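Local coordinates for DNA-damage inducible protein DDI1-like protein (Leishmania major, PDB 5YQ8) that probably acts as an aspartic protease through its retropepsin-like domain, one part of a longer DDI1-like protein, at residues Val15-Phe20 / Glu36-Met41; Asn27-Lys32 / Glu84-Asp89. All coordinates share one frame; numbering follows the deposited sequence.

In the fold
From the N terminus, strand 15-21 leads to the loop with the probable active-site Asp22, then comes strand 29-31, which runs straight into helix 32-37. Contact 1 closes this short loop by laying the end of the helix on the start of strand 15-21, Val15 to Val17. Contact 2 closes a longer loop, bringing the end of strand 29-31 to the loop that joins strands 74-83 and 90-92. The two closures cross, since residues 27-32 fall between the segments of contact 1, while 84-89 lies beyond both. Arg37 of contact 1 and Asp89 of contact 2 meet in a salt bridge, so helix, loop and mixed sheet are tied together.

Contact 1: Val15-Phe20 / Glu36-Met41; sequences VLVKAF and ERCGLM
Arg37 reaches from the last turn of helix 32-37 to strand 15-21, its guanidinium set against Val15, Leu16 and Val17. CG lies anti to the backbone N (chi1 -179°), and the chain bends at chi3. Arg37 NH1 donates to Leu16 O at 3.1 Å (N-H...O 148°); the oxygen sits at the edge of the guanidinium, nearly in its plane, while the donor is tilted 30° from the carbonyl plane. The long, flexible arginine suits this place: its methylenes can pack while its end serves polar partners. The side chains of Val17 and Arg37 slide past each other in opposite directions; that of Val15 crosses the arginine at a slant. CG1 of Val15 lies 3.5 Å from Arg37 NH1 and CG1 of Val17 3.4 Å from Arg37 NH2, both oblique to the flat group. NH2 has further partners in Thr34 OG1 and, by a salt bridge, Asp89 OD2, which should fix its rotation. The small, buried Cys38 sets SG 3.9 Å from Val17 CG1 and 4.1 Å from Val15 CB, a compact thiol fitting between strand and helix end. Gly39 then leaves the helix with positive phi, easy for glycine, and Gly39 N bonds to Glu36 O at 3.2 Å, one of two bonds back into the last turn that complete a Schellman motif. This ends the short helix packed against a strand of the mixed sheet in this retropepsin-like domain.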
ATOM      1  N   VAL A  15     -20.812  14.251   3.391  1.00 10.70           N
ATOM      2  CA  VAL A  15     -20.699  13.819   2.031  1.00 10.15           C
ATOM      3  C   VAL A  15     -19.961  12.493   1.972  1.00  9.27           C
ATOM      4  O   VAL A  15     -18.916  12.309   2.536  1.00  8.81           O
ATOM      5  CB  VAL A  15     -19.910  14.837   1.198  1.00 10.39           C
ATOM      6  CG1 VAL A  15     -19.736  14.348  -0.283  1.00 10.98           C
ATOM      7  CG2 VAL A  15     -20.579  16.204   1.259  1.00 10.17           C
ATOM      8  N   LEU A  16     -20.534  11.583   1.232  1.00  9.00           N
ATOM      9  CA  LEU A  16     -19.984  10.226   1.149  1.00  8.62           C
ATOM     10  C   LEU A  16     -18.795  10.094   0.218  1.00  8.50           C
ATOM     11  O   LEU A  16     -18.881  10.537  -0.941  1.00  7.90           O
ATOM     12  CB  LEU A  16     -21.055   9.246   0.734  1.00  8.87           C
ATOM     13  CG  LEU A  16     -20.712   7.777   0.752  1.00  9.33           C
ATOM     14  CD1 LEU A  16     -20.220   7.405   2.120  1.00  9.98           C
ATOM     15  CD2 LEU A  16     -21.930   6.940   0.403  1.00  9.79           C
ATOM     16  N   VAL A  17     -17.693   9.498   0.715  1.00  8.12           N
ATOM     17  CA  VAL A  17     -16.496   9.325  -0.090  1.00  8.24           C
ATOM     18  C   VAL A  17     -15.860   7.974   0.155  1.00  8.80           C
ATOM     19  O   VAL A  17     -15.951   7.442   1.294  1.00  9.77           O
ATOM     20  CB  VAL A  17     -15.486  10.461   0.169  1.00  8.55           C
ATOM     21  CG1 VAL A  17     -15.931  11.785  -0.475  1.00  8.69           C
ATOM     22  CG2 VAL A  17     -15.339  10.716   1.626  1.00  8.81           C
ATOM     23  N   LYS A  18     -15.284   7.383  -0.894  1.00  8.38           N
ATOM     24  CA  LYS A  18     -14.522   6.187  -0.732  1.00  8.97           C
ATOM     25  C   LYS A  18     -13.012   6.471  -0.775  1.00  8.57           C
ATOM     26  O   LYS A  18     -12.558   7.322  -1.533  1.00  8.62           O
ATOM     27  CB  LYS A  18     -14.898   5.132  -1.758  1.00  9.77           C
ATOM     28  CG  LYS A  18     -14.377   5.299  -3.171  1.00 10.34           C
ATOM     29  CD  LYS A  18     -14.363   3.959  -3.874  1.00 10.89           C
ATOM     30  CE  LYS A  18     -14.025   4.172  -5.330  1.00 11.86           C
ATOM     31  NZ  LYS A  18     -15.004   5.057  -6.061  1.00 12.89           N
ATOM     32  N   ALA A  19     -12.269   5.772   0.080  1.00  7.94           N
ATOM     33  CA  ALA A  19     -10.865   6.072   0.350  1.00  7.89           C
ATOM     34  C   ALA A  19     -10.022   4.834   0.075  1.00  7.49           C
ATOM     35  O   ALA A  19     -10.297   3.787   0.612  1.00  7.12           O
ATOM     36  CB  ALA A  19     -10.667   6.508   1.813  1.00  7.56           C
ATOM     37  N   PHE A  20      -8.999   4.990  -0.741  1.00  7.74           N
ATOM     38  CA  PHE A  20      -8.000   3.932  -1.014  1.00  8.19           C
ATOM     39  C   PHE A  20      -6.959   3.780   0.089  1.00  7.98           C
ATOM     40  O   PHE A  20      -6.406   4.780   0.507  1.00  8.19           O
ATOM     41  CB  PHE A  20      -7.288   4.287  -2.282  1.00  8.50           C
ATOM     42  CG  PHE A  20      -6.342   3.227  -2.799  1.00  8.65           C
ATOM     43  CD1 PHE A  20      -6.830   2.036  -3.291  1.00  8.81           C
ATOM     44  CD2 PHE A  20      -4.952   3.466  -2.862  1.00  8.35           C
ATOM     45  CE1 PHE A  20      -5.968   1.106  -3.851  1.00  8.46           C
ATOM     46  CE2 PHE A  20      -4.100   2.515  -3.368  1.00  8.31           C
ATOM     47  CZ  PHE A  20      -4.604   1.319  -3.846  1.00  8.09           C
ATOM     48  N   GLU A  36     -13.570  20.049  -3.236  1.00 17.05           N
ATOM     49  CA  GLU A  36     -14.654  20.912  -3.709  1.00 19.65           C
ATOM     50  C   GLU A  36     -16.024  20.286  -3.401  1.00 19.95           C
ATOM     51  O   GLU A  36     -16.985  20.940  -2.944  1.00 20.64           O
ATOM     52  CB  GLU A  36     -14.517  21.197  -5.218  1.00 21.50           C
ATOM     53  CG  GLU A  36     -13.533  22.334  -5.576  1.00 23.46           C
ATOM     54  CD  GLU A  36     -13.271  22.508  -7.086  1.00 25.24           C
ATOM     55  OE1 GLU A  36     -13.083  21.497  -7.800  1.00 29.93           O
ATOM     56  OE2 GLU A  36     -13.268  23.657  -7.567  1.00 26.40           O
ATOM     57  N   ARG A  37     -16.133  18.996  -3.610  1.00 20.64           N
ATOM     58  CA  ARG A  37     -17.413  18.312  -3.344  1.00 20.95           C
ATOM     59  C   ARG A  37     -17.748  18.232  -1.854  1.00 21.10           C
ATOM     60  O   ARG A  37     -18.901  18.112  -1.501  1.00 21.92           O
ATOM     61  CB  ARG A  37     -17.391  16.945  -4.018  1.00 21.43           C
ATOM     62  CG  ARG A  37     -18.636  16.081  -3.880  1.00 21.43           C
ATOM     63  CD  ARG A  37     -18.525  14.927  -4.887  1.00 19.78           C
ATOM     64  NE  ARG A  37     -17.324  14.110  -4.710  1.00 19.53           N
ATOM     65  CZ  ARG A  37     -17.179  13.129  -3.812  1.00 20.07           C
ATOM     66  NH1 ARG A  37     -18.168  12.735  -3.008  1.00 21.99           N
ATOM     67  NH2 ARG A  37     -16.046  12.512  -3.750  1.00 19.50           N
ATOM     68  N   CYS A  38     -16.732  18.310  -1.012  1.00 18.81           N
ATOM     69  CA  CYS A  38     -16.852  18.271   0.423  1.00 18.35           C
ATOM     70  C   CYS A  38     -16.758  19.678   1.042  1.00 17.36           C
ATOM     71  O   CYS A  38     -16.798  19.830   2.259  1.00 15.58           O
ATOM     72  CB  CYS A  38     -15.728  17.349   1.000  1.00 17.79           C
ATOM     73  SG  CYS A  38     -15.967  15.585   0.587  1.00 17.19           S
ATOM     74  N   GLY A  39     -16.614  20.708   0.218  1.00 18.00           N
ATOM     75  CA  GLY A  39     -16.577  22.073   0.711  1.00 17.88           C
ATOM     76  C   GLY A  39     -15.292  22.420   1.484  1.00 18.75           C
ATOM     77  O   GLY A  39     -15.358  23.151   2.436  1.00 17.59           O
ATOM     78  N   LEU A  40     -14.143  21.914   1.044  1.00 18.25           N
ATOM     79  CA  LEU A  40     -12.869  22.004   1.746  1.00 17.39           C
ATOM     80  C   LEU A  40     -11.854  22.936   1.107  1.00 17.18           C
ATOM     81  O   LEU A  40     -10.712  23.015   1.566  1.00 17.26           O
ATOM     82  CB  LEU A  40     -12.235  20.602   1.807  1.00 17.62           C
ATOM     83  CG  LEU A  40     -13.032  19.482   2.435  1.00 17.87           C
ATOM     84  CD1 LEU A  40     -12.233  18.211   2.382  1.00 17.36           C
ATOM     85  CD2 LEU A  40     -13.360  19.863   3.879  1.00 18.82           C
ATOM     86  N   MET A  41     -12.236  23.675   0.077  1.00 17.45           N
ATOM     87  CA  MET A  41     -11.295  24.599  -0.575  1.00 16.26           C
ATOM     88  C   MET A  41     -10.903  25.743   0.303  1.00 16.03           C
ATOM     89  O   MET A  41      -9.741  26.184   0.270  1.00 13.04           O
ATOM     90  CB  MET A  41     -11.895  25.147  -1.847  1.00 18.07           C
ATOM     91  CG  MET A  41     -12.108  24.069  -2.893  1.00 18.26           C
ATOM     92  SD  MET A  41     -10.551  23.602  -3.568  1.00 18.55           S
ATOM     93  CE  MET A  41     -10.140  22.093  -2.748  1.00 18.34           C
TER

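Contact 2: Asn27-Lys32 / Glu84-Asp89; sequences NSIMNK and EDQAMD
Ile29 sets its branched side chain against the amide end of Gln86, the two crossing obliquely, with CG2 3.1 Å from Gln86 OE1; a beta-branched residue suits the strand it begins. Met30 turns away overall, and its side chain touches Ile12, Phe80 and Leu40, where a pliant thioether can fill the apolar interior, but its CA makes a CA-H...O contact of 3.3 Å with Asp89 O. Asp89 O also accepts a hydrogen bond from Asn31 N, at 3.0 Å. Asn31 is the N-cap of helix 32-37, which follows its strand directly in this retropepsin-like fold. Its CG stands between the backbone N and the carbonyl carbon (chi1 56°), and OD1 bonds to Thr34 OG1 and caps a helix backbone N. Asn31 ND2 serves the 84-89 loop: it donates to Gln86 O at 3.2 Å, near the amide plane, and to Asp89 OD1 at 3.3 Å, from above the carboxylate plane. Asparagine, both acceptor and donor, can hold helix and loop. Lys32 N gives a weak bond to Glu84 O, 3.4 Å, and Lys32 CB packs 3.5 Å from Glu84 CA; the aliphatic lysine chain crosses that of Glu84, while its ammonium, not in contact, may be drawn to the carboxylate.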
ATOM      1  N   ASN A  27       2.209   9.670   1.544  1.00 14.20           N
ATOM      2  CA  ASN A  27       1.307  10.831   1.823  1.00 13.77           C
ATOM      3  C   ASN A  27      -0.156  10.480   1.529  1.00 13.26           C
ATOM      4  O   ASN A  27      -0.447   9.738   0.592  1.00 10.93           O
ATOM      5  CB  ASN A  27       1.745  12.035   0.980  1.00 14.55           C
ATOM      6  CG  ASN A  27       3.203  12.431   1.246  1.00 15.98           C
ATOM      7  OD1 ASN A  27       3.492  13.153   2.248  1.00 16.86           O
ATOM      8  ND2 ASN A  27       4.137  11.897   0.412  1.00 13.27           N
ATOM      9  N   SER A  28      -1.060  10.997   2.362  1.00 13.25           N
ATOM     10  CA  SER A  28      -2.488  11.062   2.028  1.00 13.77           C
ATOM     11  C   SER A  28      -2.773  12.239   1.108  1.00 13.79           C
ATOM     12  O   SER A  28      -2.209  13.321   1.290  1.00 15.12           O
ATOM     13  CB  SER A  28      -3.358  11.155   3.278  1.00 13.87           C
ATOM     14  OG  SER A  28      -3.347   9.918   3.982  1.00 14.40           O
ATOM     15  N   ILE A  29      -3.592  11.985   0.085  1.00 14.14           N
ATOM     16  CA  ILE A  29      -3.871  12.934  -0.975  1.00 14.24           C
ATOM     17  C   ILE A  29      -5.315  12.802  -1.392  1.00 13.71           C
ATOM     18  O   ILE A  29      -5.827  11.709  -1.471  1.00 14.06           O
ATOM     19  CB  ILE A  29      -2.987  12.716  -2.200  1.00 15.94           C
ATOM     20  CG1 ILE A  29      -1.494  12.824  -1.884  1.00 16.26           C
ATOM     21  CG2 ILE A  29      -3.232  13.822  -3.196  1.00 16.77           C
ATOM     22  CD1 ILE A  29      -0.611  12.109  -2.877  1.00 17.52           C
ATOM     23  N   MET A  30      -5.962  13.940  -1.609  1.00 12.51           N
ATOM     24  CA  MET A  30      -7.326  14.064  -2.036  1.00 12.72           C
ATOM     25  C   MET A  30      -7.389  14.868  -3.313  1.00 12.58           C
ATOM     26  O   MET A  30      -6.686  15.898  -3.427  1.00 11.89           O
ATOM     27  CB  MET A  30      -8.116  14.794  -0.938  1.00 12.14           C
ATOM     28  CG  MET A  30      -9.473  15.274  -1.369  1.00 12.31           C
ATOM     29  SD  MET A  30     -10.380  15.980   0.024  1.00 11.88           S
ATOM     30  CE  MET A  30     -10.712  14.584   1.044  1.00 11.63           C
ATOM     31  N   ASN A  31      -8.259  14.476  -4.240  1.00 13.05           N
ATOM     32  CA  ASN A  31      -8.334  15.233  -5.504  1.00 13.93           C
ATOM     33  C   ASN A  31      -9.091  16.525  -5.305  1.00 13.32           C
ATOM     34  O   ASN A  31      -9.820  16.659  -4.345  1.00 12.67           O
ATOM     35  CB  ASN A  31      -8.841  14.391  -6.690  1.00 15.29           C
ATOM     36  CG  ASN A  31     -10.174  13.775  -6.434  1.00 17.24           C
ATOM     37  OD1 ASN A  31     -10.794  14.058  -5.397  1.00 21.11           O
ATOM     38  ND2 ASN A  31     -10.610  12.870  -7.316  1.00 16.44           N
ATOM     39  N   LYS A  32      -8.872  17.502  -6.168  1.00 13.79           N
ATOM     40  CA  LYS A  32      -9.536  18.813  -6.077  1.00 14.99           C
ATOM     41  C   LYS A  32     -11.047  18.697  -6.084  1.00 15.48           C
ATOM     42  O   LYS A  32     -11.735  19.409  -5.336  1.00 16.10           O
ATOM     43  CB  LYS A  32      -9.108  19.738  -7.221  1.00 15.90           C
ATOM     44  CG  LYS A  32      -9.793  21.111  -7.190  1.00 17.31           C
ATOM     45  CD  LYS A  32      -9.143  22.117  -8.124  1.00 18.50           C
ATOM     46  CE  LYS A  32      -9.906  23.439  -8.145  1.00 18.91           C
ATOM     47  NZ  LYS A  32      -9.032  24.493  -8.790  1.00 19.03           N
ATOM     48  N   GLU A  84      -5.116  18.433  -8.187  1.00 23.59           N
ATOM     49  CA  GLU A  84      -6.301  18.619  -9.046  1.00 24.09           C
ATOM     50  C   GLU A  84      -6.839  17.334  -9.737  1.00 24.51           C
ATOM     51  O   GLU A  84      -7.967  16.889  -9.433  1.00 22.23           O
ATOM     52  CB  GLU A  84      -6.110  19.762 -10.081  1.00 25.22           C
ATOM     53  CG  GLU A  84      -7.340  19.906 -11.024  1.00 25.47           C
ATOM     54  CD  GLU A  84      -7.088  20.796 -12.225  1.00 26.18           C
ATOM     55  OE1 GLU A  84      -7.783  21.839 -12.393  1.00 26.85           O
ATOM     56  OE2 GLU A  84      -6.204  20.407 -13.037  1.00 23.71           O
ATOM     57  N   ASP A  85      -6.065  16.774 -10.668  1.00 24.42           N
ATOM     58  CA  ASP A  85      -6.544  15.619 -11.468  1.00 24.71           C
ATOM     59  C   ASP A  85      -5.853  14.354 -10.979  1.00 24.63           C
ATOM     60  O   ASP A  85      -4.838  13.947 -11.489  1.00 24.82           O
ATOM     61  CB  ASP A  85      -6.310  15.776 -12.990  1.00 25.50           C
ATOM     62  CG  ASP A  85      -7.137  16.882 -13.618  1.00 23.84           C
ATOM     63  OD1 ASP A  85      -8.301  17.065 -13.240  1.00 24.77           O
ATOM     64  OD2 ASP A  85      -6.614  17.566 -14.507  1.00 22.70           O
ATOM     65  N   GLN A  86      -6.450  13.747  -9.963  1.00 25.59           N
ATOM     66  CA  GLN A  86      -6.072  12.463  -9.433  1.00 23.26           C
ATOM     67  C   GLN A  86      -7.272  11.529  -9.665  1.00 22.95           C
ATOM     68  O   GLN A  86      -8.445  11.870  -9.422  1.00 25.08           O
ATOM     69  CB  GLN A  86      -5.735  12.611  -7.953  1.00 22.56           C
ATOM     70  CG  GLN A  86      -5.303  11.331  -7.267  1.00 22.12           C
ATOM     71  CD  GLN A  86      -5.133  11.461  -5.741  1.00 22.76           C
ATOM     72  OE1 GLN A  86      -4.033  11.688  -5.241  1.00 20.20           O
ATOM     73  NE2 GLN A  86      -6.212  11.240  -4.998  1.00 19.41           N
ATOM     74  N   ALA A  87      -6.985  10.338 -10.152  1.00 23.78           N
ATOM     75  CA  ALA A  87      -8.062   9.421 -10.521  1.00 23.14           C
ATOM     76  C   ALA A  87      -8.896   9.105  -9.287  1.00 23.13           C
ATOM     77  O   ALA A  87     -10.143   9.069  -9.383  1.00 23.41           O
ATOM     78  CB  ALA A  87      -7.508   8.134 -11.137  1.00 24.14           C
ATOM     79  N   MET A  88      -8.197   8.928  -8.135  1.00 22.61           N
ATOM     80  CA  MET A  88      -8.784   8.401  -6.904  1.00 19.56           C
ATOM     81  C   MET A  88      -9.124   9.530  -5.972  1.00 20.32           C
ATOM     82  O   MET A  88      -8.280  10.402  -5.677  1.00 20.69           O
ATOM     83  CB  MET A  88      -7.841   7.407  -6.199  1.00 18.20           C
ATOM     84  CG  MET A  88      -7.511   6.267  -7.105  1.00 17.05           C
ATOM     85  SD  MET A  88      -6.800   4.916  -6.183  1.00 17.18           S
ATOM     86  CE  MET A  88      -5.188   5.510  -5.683  1.00 17.29           C
ATOM     87  N   ASP A  89     -10.366   9.502  -5.471  1.00 18.65           N
ATOM     88  CA  ASP A  89     -10.895  10.595  -4.661  1.00 16.78           C
ATOM     89  C   ASP A  89      -9.994  10.861  -3.459  1.00 15.19           C
ATOM     90  O   ASP A  89      -9.577  11.993  -3.234  1.00 15.30           O
ATOM     91  CB  ASP A  89     -12.316  10.277  -4.224  1.00 16.40           C
ATOM     92  CG  ASP A  89     -13.284  10.282  -5.407  1.00 18.01           C
ATOM     93  OD1 ASP A  89     -12.793  10.534  -6.572  1.00 16.85           O
ATOM     94  OD2 ASP A  89     -14.536  10.113  -5.158  1.00 17.13           O
TER